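Local coordinates for 2'-deoxycytidine 5'-triphosphate deaminase (Agrobacterium tumefaciens, PDB 2R9Q), which probably catalyses the hydrolytic deamination of dCTP to dUTP, releasing ammonia, at residues B[40-45]-B[163-168]. Residues are numbered along the deposited sequence; the frame is centred on the assembly and turned at random.
Sequences PASLDL and LSQIRF
D44 and Q165 stand side by side on one face of an antiparallel strand pair, at a non-hydrogen-bonded position. Q165 leaves its backbone with CG wedged between N and the carbonyl carbon (chi1 48°) and then runs extended, which carries NE2 to D44 OD1 at 2.7 Å. OD1 lies in the amide plane and is met nearly along its C-O axis, although carboxylate and amide are turned 42° apart. The other oxygen, OD2, forms salt bridges with R162 and K113. On the opposite face L43 and I166 point the same way, flanked by paired backbone bonds between their N and O atoms; I166 CG2 also lies 3.8 Å from L45 CD2, and its CG1 sits over the rim of one F168 ring face. Beyond S42, R167 bends at chi3 and its NE donates a hydrogen bond to A41 O (2.9 Å), the oxygen tilted 21° from the guanidinium plane. Its NH1 and NH2 bond to the carbonyls of A277 and F297, linking this sheet of the N-terminal dUTPase-like domain to the C-terminal one. The strand pair thus keeps the aliphatic groups of L43, L45 and I166 on one side and the buried D44-Q165 pair on the other, where partners on both carboxylate oxygens fix the rotation of D44.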
ATOM      1  N   PRO B  40     -27.874  28.649  -2.416  1.00 63.63           N
ATOM      2  CA  PRO B  40     -29.103  28.896  -1.647  1.00 62.79           C
ATOM      3  C   PRO B  40     -28.941  28.954  -0.108  1.00 62.23           C
ATOM      4  O   PRO B  40     -29.546  29.805   0.512  1.00 60.82           O
ATOM      5  CB  PRO B  40     -30.007  27.744  -2.077  1.00 62.85           C
ATOM      6  CG  PRO B  40     -29.549  27.377  -3.423  1.00 63.22           C
ATOM      7  CD  PRO B  40     -28.084  27.620  -3.456  1.00 63.87           C
ATOM      8  N   ALA B  41     -28.110  28.085   0.486  1.00 62.05           N
ATOM      9  CA  ALA B  41     -27.909  28.029   1.950  1.00 61.20           C
ATOM     10  C   ALA B  41     -26.437  27.834   2.401  1.00 61.44           C
ATOM     11  O   ALA B  41     -26.175  27.277   3.480  1.00 59.94           O
ATOM     12  CB  ALA B  41     -28.775  26.955   2.533  1.00 60.73           C
ATOM     13  N   SER B  42     -25.499  28.309   1.566  1.00 61.48           N
ATOM     14  CA  SER B  42     -24.057  28.225   1.816  1.00 60.98           C
ATOM     15  C   SER B  42     -23.299  29.088   0.815  1.00 60.73           C
ATOM     16  O   SER B  42     -23.860  29.600  -0.144  1.00 61.07           O
ATOM     17  CB  SER B  42     -23.556  26.774   1.733  1.00 61.14           C
ATOM     18  OG  SER B  42     -23.906  26.177   0.489  1.00 61.19           O
ATOM     19  N   LEU B  43     -22.013  29.253   1.060  1.00 60.30           N
ATOM     20  CA  LEU B  43     -21.108  29.939   0.173  1.00 59.74           C
ATOM     21  C   LEU B  43     -19.859  29.089  -0.116  1.00 59.33           C
ATOM     22  O   LEU B  43     -19.180  28.616   0.784  1.00 58.81           O
ATOM     23  CB  LEU B  43     -20.728  31.266   0.818  1.00 59.97           C
ATOM     24  CG  LEU B  43     -19.546  32.075   0.295  1.00 59.22           C
ATOM     25  CD1 LEU B  43     -19.874  32.851  -0.965  1.00 54.63           C
ATOM     26  CD2 LEU B  43     -19.053  32.945   1.414  1.00 58.80           C
ATOM     27  N   ASP B  44     -19.576  28.890  -1.393  1.00 59.82           N
ATOM     28  CA  ASP B  44     -18.270  28.400  -1.866  1.00 60.10           C
ATOM     29  C   ASP B  44     -17.111  29.296  -1.444  1.00 59.50           C
ATOM     30  O   ASP B  44     -17.215  30.527  -1.444  1.00 58.53           O
ATOM     31  CB  ASP B  44     -18.247  28.230  -3.382  1.00 59.93           C
ATOM     32  CG  ASP B  44     -19.025  27.009  -3.836  1.00 60.84           C
ATOM     33  OD1 ASP B  44     -19.706  26.389  -2.976  1.00 60.32           O
ATOM     34  OD2 ASP B  44     -18.941  26.675  -5.042  1.00 57.10           O
ATOM     35  N   LEU B  45     -16.031  28.628  -1.060  1.00 58.88           N
ATOM     36  CA  LEU B  45     -14.794  29.247  -0.651  1.00 58.50           C
ATOM     37  C   LEU B  45     -13.749  29.019  -1.732  1.00 57.99           C
ATOM     38  O   LEU B  45     -13.677  27.950  -2.315  1.00 58.24           O
ATOM     39  CB  LEU B  45     -14.309  28.662   0.684  1.00 58.29           C
ATOM     40  CG  LEU B  45     -15.203  28.799   1.907  1.00 56.90           C
ATOM     41  CD1 LEU B  45     -14.704  27.810   2.987  1.00 56.26           C
ATOM     42  CD2 LEU B  45     -15.243  30.251   2.392  1.00 54.69           C
ATOM     43  N   LEU B 163     -13.343  24.220  -3.467  1.00 59.50           N
ATOM     44  CA  LEU B 163     -13.392  22.815  -3.039  1.00 59.69           C
ATOM     45  C   LEU B 163     -14.367  22.611  -1.885  1.00 59.42           C
ATOM     46  O   LEU B 163     -14.911  21.531  -1.687  1.00 58.59           O
ATOM     47  CB  LEU B 163     -12.004  22.302  -2.715  1.00 60.02           C
ATOM     48  CG  LEU B 163     -10.906  22.140  -3.789  1.00 60.94           C
ATOM     49  CD1 LEU B 163     -10.328  23.477  -4.229  1.00 62.14           C
ATOM     50  CD2 LEU B 163      -9.762  21.315  -3.230  1.00 60.42           C
ATOM     51  N   SER B 164     -14.684  23.704  -1.220  1.00 60.03           N
ATOM     52  CA  SER B 164     -15.368  23.682   0.040  1.00 60.12           C
ATOM     53  C   SER B 164     -16.450  24.727   0.091  1.00 59.46           C
ATOM     54  O   SER B 164     -16.453  25.651  -0.692  1.00 59.19           O
ATOM     55  CB  SER B 164     -14.332  23.952   1.117  1.00 59.92           C
ATOM     56  OG  SER B 164     -14.862  23.701   2.379  1.00 61.93           O
ATOM     57  N   GLN B 165     -17.375  24.564   1.024  1.00 59.99           N
ATOM     58  CA  GLN B 165     -18.399  25.573   1.300  1.00 60.14           C
ATOM     59  C   GLN B 165     -18.725  25.765   2.791  1.00 59.78           C
ATOM     60  O   GLN B 165     -18.582  24.862   3.603  1.00 58.32           O
ATOM     61  CB  GLN B 165     -19.658  25.335   0.487  1.00 60.06           C
ATOM     62  CG  GLN B 165     -20.170  23.976   0.487  1.00 60.85           C
ATOM     63  CD  GLN B 165     -21.235  23.756  -0.548  1.00 63.50           C
ATOM     64  OE1 GLN B 165     -22.103  22.908  -0.367  1.00 66.32           O
ATOM     65  NE2 GLN B 165     -21.202  24.528  -1.631  1.00 64.89           N
ATOM     66  N   ILE B 166     -19.134  26.991   3.110  1.00 60.33           N
ATOM     67  CA  ILE B 166     -19.442  27.425   4.459  1.00 60.64           C
ATOM     68  C   ILE B 166     -20.945  27.804   4.567  1.00 61.05           C
ATOM     69  O   ILE B 166     -21.469  28.566   3.754  1.00 60.46           O
ATOM     70  CB  ILE B 166     -18.475  28.572   4.882  1.00 60.29           C
ATOM     71  CG1 ILE B 166     -18.625  28.942   6.358  1.00 61.25           C
ATOM     72  CG2 ILE B 166     -18.643  29.817   4.039  1.00 60.14           C
ATOM     73  CD1 ILE B 166     -17.656  30.007   6.770  1.00 60.42           C
ATOM     74  N   ARG B 167     -21.626  27.226   5.553  1.00 60.69           N
ATOM     75  CA  ARG B 167     -23.023  27.539   5.868  1.00 61.11           C
ATOM     76  C   ARG B 167     -23.078  28.357   7.157  1.00 61.02           C
ATOM     77  O   ARG B 167     -22.478  27.990   8.154  1.00 59.36           O
ATOM     78  CB  ARG B 167     -23.809  26.238   6.023  1.00 60.94           C
ATOM     79  CG  ARG B 167     -25.248  26.360   6.505  1.00 60.14           C
ATOM     80  CD  ARG B 167     -25.994  25.056   6.285  1.00 59.25           C
ATOM     81  NE  ARG B 167     -26.265  24.772   4.862  1.00 58.63           N
ATOM     82  CZ  ARG B 167     -26.922  23.709   4.417  1.00 55.67           C
ATOM     83  NH1 ARG B 167     -27.357  22.798   5.258  1.00 58.60           N
ATOM     84  NH2 ARG B 167     -27.136  23.546   3.120  1.00 55.09           N
ATOM     85  N   PHE B 168     -23.789  29.476   7.114  1.00 62.42           N
ATOM     86  CA  PHE B 168     -23.946  30.379   8.273  1.00 63.39           C
ATOM     87  C   PHE B 168     -25.281  30.181   8.948  1.00 64.59           C
ATOM     88  O   PHE B 168     -26.274  29.909   8.286  1.00 64.02           O
ATOM     89  CB  PHE B 168     -23.815  31.842   7.853  1.00 62.78           C
ATOM     90  CG  PHE B 168     -22.567  32.139   7.093  1.00 61.14           C
ATOM     91  CD1 PHE B 168     -21.437  32.558   7.744  1.00 59.49           C
ATOM     92  CD2 PHE B 168     -22.529  31.993   5.716  1.00 62.34           C
ATOM     93  CE1 PHE B 168     -20.292  32.806   7.058  1.00 60.38           C
ATOM     94  CE2 PHE B 168     -21.389  32.255   5.021  1.00 60.52           C
ATOM     95  CZ  PHE B 168     -20.268  32.663   5.690  1.00 61.05           C
TER
HETATM   96  O   HOH W   1     -25.444  29.746   4.948  1.00 36.46           O
HETATM   97  O   HOH W   2     -11.859  26.101  -1.884  1.00 34.03           O